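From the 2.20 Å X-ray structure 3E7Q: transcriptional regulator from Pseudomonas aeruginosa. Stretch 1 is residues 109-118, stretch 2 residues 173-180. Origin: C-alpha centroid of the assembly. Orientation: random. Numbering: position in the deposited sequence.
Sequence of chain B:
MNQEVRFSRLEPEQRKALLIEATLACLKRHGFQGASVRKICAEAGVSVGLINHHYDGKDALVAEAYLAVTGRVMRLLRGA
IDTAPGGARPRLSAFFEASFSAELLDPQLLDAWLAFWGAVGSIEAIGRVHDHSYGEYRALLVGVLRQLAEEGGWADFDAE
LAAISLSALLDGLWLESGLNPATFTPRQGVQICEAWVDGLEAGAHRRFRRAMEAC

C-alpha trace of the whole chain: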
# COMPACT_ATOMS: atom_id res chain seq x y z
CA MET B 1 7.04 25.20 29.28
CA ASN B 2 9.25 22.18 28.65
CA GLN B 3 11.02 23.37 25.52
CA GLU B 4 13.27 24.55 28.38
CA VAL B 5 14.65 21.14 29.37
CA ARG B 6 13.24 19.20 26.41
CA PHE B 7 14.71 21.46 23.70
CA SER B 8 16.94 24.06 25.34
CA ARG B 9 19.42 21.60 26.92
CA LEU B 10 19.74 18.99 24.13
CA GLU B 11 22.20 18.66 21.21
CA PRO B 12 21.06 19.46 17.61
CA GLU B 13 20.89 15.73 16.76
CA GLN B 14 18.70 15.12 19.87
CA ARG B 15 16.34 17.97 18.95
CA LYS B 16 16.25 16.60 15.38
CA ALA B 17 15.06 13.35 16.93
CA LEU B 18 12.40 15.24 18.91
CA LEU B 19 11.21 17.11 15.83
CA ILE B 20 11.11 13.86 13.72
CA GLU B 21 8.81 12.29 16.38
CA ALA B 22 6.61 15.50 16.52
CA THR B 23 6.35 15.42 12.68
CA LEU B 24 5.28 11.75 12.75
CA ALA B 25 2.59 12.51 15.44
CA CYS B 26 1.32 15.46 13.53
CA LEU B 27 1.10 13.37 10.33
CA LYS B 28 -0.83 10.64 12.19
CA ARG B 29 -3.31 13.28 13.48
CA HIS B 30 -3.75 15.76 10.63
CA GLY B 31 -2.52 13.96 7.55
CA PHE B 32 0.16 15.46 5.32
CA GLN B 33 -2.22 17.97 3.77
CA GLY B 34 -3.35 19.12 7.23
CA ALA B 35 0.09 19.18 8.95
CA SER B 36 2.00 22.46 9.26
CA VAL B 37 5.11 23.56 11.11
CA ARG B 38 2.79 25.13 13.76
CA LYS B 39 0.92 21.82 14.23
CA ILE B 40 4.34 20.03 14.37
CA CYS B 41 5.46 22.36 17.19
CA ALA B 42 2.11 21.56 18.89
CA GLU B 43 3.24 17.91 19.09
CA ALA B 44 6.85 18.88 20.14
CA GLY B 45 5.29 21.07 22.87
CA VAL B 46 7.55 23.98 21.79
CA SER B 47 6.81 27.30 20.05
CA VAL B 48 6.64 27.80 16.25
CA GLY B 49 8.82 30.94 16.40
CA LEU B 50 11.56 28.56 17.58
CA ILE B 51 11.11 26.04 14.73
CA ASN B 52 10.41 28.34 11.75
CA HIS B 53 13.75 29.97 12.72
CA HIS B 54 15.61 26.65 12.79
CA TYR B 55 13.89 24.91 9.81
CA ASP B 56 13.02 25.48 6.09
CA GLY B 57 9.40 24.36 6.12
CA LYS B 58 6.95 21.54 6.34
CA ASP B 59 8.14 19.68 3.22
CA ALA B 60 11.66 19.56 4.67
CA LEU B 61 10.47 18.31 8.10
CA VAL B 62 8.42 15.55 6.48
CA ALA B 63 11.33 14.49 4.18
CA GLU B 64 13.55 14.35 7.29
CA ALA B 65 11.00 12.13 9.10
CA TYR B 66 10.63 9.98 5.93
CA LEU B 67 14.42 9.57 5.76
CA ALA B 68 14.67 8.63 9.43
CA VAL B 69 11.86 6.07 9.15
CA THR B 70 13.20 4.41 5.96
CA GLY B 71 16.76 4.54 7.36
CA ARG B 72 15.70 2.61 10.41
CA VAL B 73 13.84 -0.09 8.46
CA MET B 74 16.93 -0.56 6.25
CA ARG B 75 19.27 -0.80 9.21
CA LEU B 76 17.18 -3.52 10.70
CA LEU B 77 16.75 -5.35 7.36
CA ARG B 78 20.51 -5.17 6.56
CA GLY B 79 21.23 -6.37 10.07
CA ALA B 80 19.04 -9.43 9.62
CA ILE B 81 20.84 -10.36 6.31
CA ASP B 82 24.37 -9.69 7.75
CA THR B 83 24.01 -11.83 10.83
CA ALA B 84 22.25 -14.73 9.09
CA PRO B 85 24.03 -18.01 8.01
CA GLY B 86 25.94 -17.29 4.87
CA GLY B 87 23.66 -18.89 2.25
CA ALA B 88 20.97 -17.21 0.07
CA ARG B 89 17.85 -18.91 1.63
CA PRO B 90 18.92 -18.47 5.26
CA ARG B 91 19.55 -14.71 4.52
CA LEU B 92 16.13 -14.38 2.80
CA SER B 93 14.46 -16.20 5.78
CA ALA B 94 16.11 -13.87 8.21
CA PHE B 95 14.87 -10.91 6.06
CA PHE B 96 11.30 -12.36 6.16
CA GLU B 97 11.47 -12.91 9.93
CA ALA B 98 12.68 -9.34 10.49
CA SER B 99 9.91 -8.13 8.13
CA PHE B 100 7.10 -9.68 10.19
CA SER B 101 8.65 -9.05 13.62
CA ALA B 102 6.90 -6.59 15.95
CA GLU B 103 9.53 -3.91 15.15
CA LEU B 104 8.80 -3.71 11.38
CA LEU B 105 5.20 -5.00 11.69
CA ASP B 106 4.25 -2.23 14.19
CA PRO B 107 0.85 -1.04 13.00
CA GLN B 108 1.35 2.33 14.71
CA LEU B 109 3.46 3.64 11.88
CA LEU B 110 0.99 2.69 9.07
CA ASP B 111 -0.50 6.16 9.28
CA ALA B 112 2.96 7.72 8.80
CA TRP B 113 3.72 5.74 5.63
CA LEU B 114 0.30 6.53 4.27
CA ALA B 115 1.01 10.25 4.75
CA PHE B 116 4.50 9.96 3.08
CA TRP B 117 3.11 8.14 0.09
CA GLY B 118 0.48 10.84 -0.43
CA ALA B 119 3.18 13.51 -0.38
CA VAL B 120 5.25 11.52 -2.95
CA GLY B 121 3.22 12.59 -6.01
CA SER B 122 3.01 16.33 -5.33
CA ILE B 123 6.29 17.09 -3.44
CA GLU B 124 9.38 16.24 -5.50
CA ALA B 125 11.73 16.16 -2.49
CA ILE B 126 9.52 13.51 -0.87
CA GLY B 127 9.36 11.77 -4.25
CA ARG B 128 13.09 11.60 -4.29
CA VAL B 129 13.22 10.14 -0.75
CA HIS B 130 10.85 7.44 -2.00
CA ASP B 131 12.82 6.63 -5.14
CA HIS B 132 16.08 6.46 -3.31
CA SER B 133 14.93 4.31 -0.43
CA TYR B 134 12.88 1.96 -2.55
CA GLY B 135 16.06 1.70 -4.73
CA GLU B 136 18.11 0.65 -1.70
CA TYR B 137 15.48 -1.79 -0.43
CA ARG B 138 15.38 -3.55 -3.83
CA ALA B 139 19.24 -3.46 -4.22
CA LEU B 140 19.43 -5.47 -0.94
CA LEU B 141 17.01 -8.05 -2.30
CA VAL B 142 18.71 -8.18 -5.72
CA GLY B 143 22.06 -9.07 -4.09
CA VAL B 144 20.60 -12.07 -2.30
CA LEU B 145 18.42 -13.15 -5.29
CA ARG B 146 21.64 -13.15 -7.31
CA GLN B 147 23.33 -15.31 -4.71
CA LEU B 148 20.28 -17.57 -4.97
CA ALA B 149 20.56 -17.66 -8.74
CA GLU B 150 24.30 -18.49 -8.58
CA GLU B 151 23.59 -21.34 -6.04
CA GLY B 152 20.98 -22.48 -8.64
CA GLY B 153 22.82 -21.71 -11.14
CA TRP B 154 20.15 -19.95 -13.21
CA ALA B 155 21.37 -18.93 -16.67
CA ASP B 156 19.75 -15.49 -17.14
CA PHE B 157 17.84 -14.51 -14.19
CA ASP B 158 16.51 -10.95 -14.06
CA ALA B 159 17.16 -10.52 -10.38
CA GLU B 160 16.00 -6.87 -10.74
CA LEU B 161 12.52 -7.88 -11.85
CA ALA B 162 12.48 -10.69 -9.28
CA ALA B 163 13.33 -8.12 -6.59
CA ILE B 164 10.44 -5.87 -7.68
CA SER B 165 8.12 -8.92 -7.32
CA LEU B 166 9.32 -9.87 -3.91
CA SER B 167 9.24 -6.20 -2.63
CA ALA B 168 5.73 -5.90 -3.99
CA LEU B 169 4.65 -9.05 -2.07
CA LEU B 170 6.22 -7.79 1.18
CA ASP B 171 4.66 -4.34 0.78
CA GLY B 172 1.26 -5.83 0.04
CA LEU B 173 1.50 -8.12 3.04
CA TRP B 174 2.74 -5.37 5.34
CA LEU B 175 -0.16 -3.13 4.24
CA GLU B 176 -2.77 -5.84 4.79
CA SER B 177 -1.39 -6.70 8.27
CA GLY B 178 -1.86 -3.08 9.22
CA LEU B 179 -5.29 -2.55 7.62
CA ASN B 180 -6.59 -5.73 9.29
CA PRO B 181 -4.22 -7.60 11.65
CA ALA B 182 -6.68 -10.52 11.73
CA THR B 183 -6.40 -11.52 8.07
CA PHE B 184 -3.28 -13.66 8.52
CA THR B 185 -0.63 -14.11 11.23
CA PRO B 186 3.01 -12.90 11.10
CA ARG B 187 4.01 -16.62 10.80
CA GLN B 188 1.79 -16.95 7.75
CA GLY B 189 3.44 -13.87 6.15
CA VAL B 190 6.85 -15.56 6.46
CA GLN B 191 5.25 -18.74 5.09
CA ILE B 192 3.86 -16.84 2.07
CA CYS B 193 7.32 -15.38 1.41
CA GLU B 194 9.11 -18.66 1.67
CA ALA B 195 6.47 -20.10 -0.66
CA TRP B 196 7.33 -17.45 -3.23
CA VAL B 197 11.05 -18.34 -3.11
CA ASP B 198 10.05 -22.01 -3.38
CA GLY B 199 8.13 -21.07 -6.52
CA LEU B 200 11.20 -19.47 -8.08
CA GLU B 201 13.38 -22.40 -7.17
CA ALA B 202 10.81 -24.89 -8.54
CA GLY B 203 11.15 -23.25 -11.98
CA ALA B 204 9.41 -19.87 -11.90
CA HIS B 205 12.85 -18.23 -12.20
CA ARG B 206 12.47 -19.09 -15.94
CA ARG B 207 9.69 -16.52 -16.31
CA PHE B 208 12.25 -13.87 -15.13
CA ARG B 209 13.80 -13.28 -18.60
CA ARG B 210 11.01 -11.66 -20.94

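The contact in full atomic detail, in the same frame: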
# COMPACT_ATOMS: atom_id res chain seq x y z
N LEU B 109 2.85 2.80 12.89
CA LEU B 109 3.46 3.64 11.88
C LEU B 109 2.72 3.66 10.53
O LEU B 109 3.10 4.44 9.65
CB LEU B 109 4.90 3.20 11.63
CG LEU B 109 5.99 3.72 12.57
CD1 LEU B 109 7.32 3.05 12.17
CD2 LEU B 109 6.10 5.23 12.56
N LEU B 110 1.71 2.79 10.35
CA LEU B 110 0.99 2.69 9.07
C LEU B 110 0.55 4.07 8.61
O LEU B 110 0.75 4.44 7.46
CB LEU B 110 -0.23 1.78 9.20
CG LEU B 110 -1.24 1.76 8.04
CD1 LEU B 110 -0.67 1.01 6.88
CD2 LEU B 110 -2.61 1.15 8.45
N ASP B 111 -0.01 4.83 9.55
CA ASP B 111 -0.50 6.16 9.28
C ASP B 111 0.58 7.09 8.72
O ASP B 111 0.29 7.96 7.87
CB ASP B 111 -1.09 6.81 10.56
CG ASP B 111 -1.74 5.78 11.54
OD1 ASP B 111 -2.96 6.01 11.86
OD2 ASP B 111 -1.04 4.81 11.98
N ALA B 112 1.81 6.92 9.22
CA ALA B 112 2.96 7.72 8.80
C ALA B 112 3.34 7.42 7.35
O ALA B 112 3.46 8.32 6.55
CB ALA B 112 4.14 7.48 9.72
N TRP B 113 3.47 6.14 7.02
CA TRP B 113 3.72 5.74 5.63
C TRP B 113 2.64 6.19 4.66
O TRP B 113 2.95 6.64 3.54
CB TRP B 113 3.88 4.22 5.54
CG TRP B 113 5.08 3.81 6.13
CD1 TRP B 113 5.28 3.49 7.47
CD2 TRP B 113 6.35 3.69 5.49
NE1 TRP B 113 6.59 3.16 7.67
CE2 TRP B 113 7.28 3.27 6.49
CE3 TRP B 113 6.80 3.88 4.17
CZ2 TRP B 113 8.64 3.02 6.21
CZ3 TRP B 113 8.15 3.65 3.88
CH2 TRP B 113 9.06 3.22 4.90
N LEU B 114 1.39 6.11 5.09
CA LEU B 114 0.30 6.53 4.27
C LEU B 114 0.39 8.05 3.92
O LEU B 114 0.16 8.47 2.80
CB LEU B 114 -1.01 6.15 4.92
CG LEU B 114 -1.43 4.68 4.97
CD1 LEU B 114 -2.73 4.65 5.75
CD2 LEU B 114 -1.64 4.10 3.63
N ALA B 115 0.82 8.83 4.90
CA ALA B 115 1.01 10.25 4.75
C ALA B 115 2.22 10.55 3.84
O ALA B 115 2.13 11.46 3.00
CB ALA B 115 1.16 10.93 6.16
N PHE B 116 3.32 9.80 3.98
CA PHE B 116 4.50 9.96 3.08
C PHE B 116 4.19 9.66 1.61
O PHE B 116 4.57 10.37 0.68
CB PHE B 116 5.63 9.01 3.50
CG PHE B 116 6.20 9.25 4.91
CD1 PHE B 116 6.40 10.51 5.42
CD2 PHE B 116 6.62 8.16 5.66
CE1 PHE B 116 6.96 10.70 6.66
CE2 PHE B 116 7.17 8.33 6.90
CZ PHE B 116 7.33 9.65 7.41
N TRP B 117 3.50 8.56 1.40
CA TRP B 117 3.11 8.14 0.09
C TRP B 117 2.16 9.11 -0.60
O TRP B 117 2.15 9.18 -1.80
CB TRP B 117 2.45 6.80 0.23
CG TRP B 117 3.37 5.73 0.55
CD1 TRP B 117 4.72 5.71 0.33
CD2 TRP B 117 3.04 4.46 1.11
NE1 TRP B 117 5.22 4.52 0.70
CE2 TRP B 117 4.22 3.71 1.14
CE3 TRP B 117 1.85 3.86 1.53
CZ2 TRP B 117 4.28 2.41 1.66
CZ3 TRP B 117 1.89 2.60 2.03
CH2 TRP B 117 3.09 1.87 2.08
N GLY B 118 1.34 9.83 0.17
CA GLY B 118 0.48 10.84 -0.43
C GLY B 118 1.26 12.08 -0.83
O GLY B 118 0.91 12.74 -1.79
N LEU B 173 1.71 -7.44 1.78
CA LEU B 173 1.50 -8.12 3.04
C LEU B 173 1.61 -7.22 4.27
O LEU B 173 0.85 -7.34 5.23
CB LEU B 173 2.47 -9.29 3.16
CG LEU B 173 2.27 -10.47 2.19
CD1 LEU B 173 3.40 -11.30 2.49
CD2 LEU B 173 0.91 -11.22 2.36
N TRP B 174 2.58 -6.32 4.25
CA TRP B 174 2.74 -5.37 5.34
C TRP B 174 1.49 -4.47 5.45
O TRP B 174 0.98 -4.26 6.52
CB TRP B 174 4.03 -4.56 5.14
CG TRP B 174 4.25 -3.59 6.21
CD1 TRP B 174 4.82 -3.81 7.43
CD2 TRP B 174 3.84 -2.22 6.21
NE1 TRP B 174 4.79 -2.67 8.19
CE2 TRP B 174 4.21 -1.67 7.45
CE3 TRP B 174 3.18 -1.41 5.29
CZ2 TRP B 174 3.96 -0.35 7.77
CZ3 TRP B 174 2.93 -0.06 5.61
CH2 TRP B 174 3.30 0.44 6.84
N LEU B 175 1.00 -3.98 4.31
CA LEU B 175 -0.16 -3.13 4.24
C LEU B 175 -1.43 -3.87 4.74
O LEU B 175 -2.18 -3.35 5.57
CB LEU B 175 -0.32 -2.58 2.80
CG LEU B 175 -1.56 -1.71 2.44
CD1 LEU B 175 -1.55 -0.37 3.26
CD2 LEU B 175 -1.61 -1.47 0.92
N GLU B 176 -1.65 -5.09 4.28
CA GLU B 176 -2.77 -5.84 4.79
C GLU B 176 -2.71 -6.18 6.28
O GLU B 176 -3.75 -6.22 6.90
CB GLU B 176 -3.06 -7.10 3.98
CG GLU B 176 -4.38 -7.79 4.41
CD GLU B 176 -5.57 -6.82 4.85
OE1 GLU B 176 -5.86 -5.76 4.17
OE2 GLU B 176 -6.23 -7.18 5.88
N SER B 177 -1.53 -6.44 6.84
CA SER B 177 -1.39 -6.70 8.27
C SER B 177 -1.88 -5.50 9.01
O SER B 177 -2.60 -5.65 9.97
CB SER B 177 0.07 -6.99 8.73
OG SER B 177 0.70 -8.07 8.00
N GLY B 178 -1.47 -4.31 8.58
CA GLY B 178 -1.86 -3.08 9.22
C GLY B 178 -3.32 -2.68 9.01
O GLY B 178 -3.97 -2.23 9.93
N LEU B 179 -3.86 -2.86 7.82
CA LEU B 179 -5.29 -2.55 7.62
C LEU B 179 -6.26 -3.51 8.37
O LEU B 179 -7.36 -3.10 8.83
CB LEU B 179 -5.63 -2.51 6.15
CG LEU B 179 -5.00 -1.35 5.39
CD1 LEU B 179 -5.15 -1.57 3.90
CD2 LEU B 179 -5.61 -0.05 5.82
N ASN B 180 -5.86 -4.77 8.48
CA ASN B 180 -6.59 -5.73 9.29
C ASN B 180 -5.65 -6.81 9.83
O ASN B 180 -5.35 -7.78 9.13
CB ASN B 180 -7.74 -6.37 8.49
CG ASN B 180 -8.71 -7.20 9.40
OD1 ASN B 180 -8.38 -7.57 10.53
ND2 ASN B 180 -9.88 -7.49 8.86

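Two helical segments of one chain, the first running on beyond Gly118 and the second ending at Leu179, meet obliquely: their N-to-C directions differ by 125° and their axes come no closer than 11.3 Å. Side chains therefore bridge most of the gap, and the contact is small, burying 324 Å² over both sides. Backbone hydrogen bonds run within each helix, as in Leu114 N to Leu110 O (3.0 Å) and Leu179 N to Leu175 O (2.9 Å); no hydrogen bond crosses between them, and the pairing is apolar and aromatic.

Leu110 and Trp174 cover the most surface. Leu110 (chi1 t, chi2 p) is a knob in a hole formed by Trp174, Leu175, Gly178 and Leu179. Its CD1 lies 4.0 Å from Leu175 CD1 and 4.0 Å from Trp174 CZ3, while its CD2 reaches Leu179 CD2 at 4.2 Å and the carbonyl O of Gly178 at 3.9 Å. Gly178 is where the backbones draw together, its CA 6.4 Å from Leu110 CA. With no side chain there, Leu110 can settle close to the main chain; an ideal CB on Gly178 would stand 3.5 Å from Leu110 CD1.

Trp174 (chi1 t) extends its six-membered ring across the gap, so that CH2 comes 3.9 Å from Leu110 CA. The edge of this ring is directed at the face of Trp113, the classic aromatic arrangement in which ring hydrogens meet a π cloud: the planes are at 69°, the centroids of the Trp113 five-membered ring and the Trp174 six-membered ring lie 5.0 Å apart, and Trp174 CH2 approaches Trp113 CD1 to 3.7 Å. One helical turn beyond Trp113, Trp117 brings CH2 to 4.0 Å from Trp174 CZ3. The indole NE1 of Trp174 is hydrogen-bonded elsewhere in the structure, while carbon atoms of its six-membered ring make the contacts here. Leu114 adds a looser touch, CD2 to Leu175 CD1 at 4.5 Å.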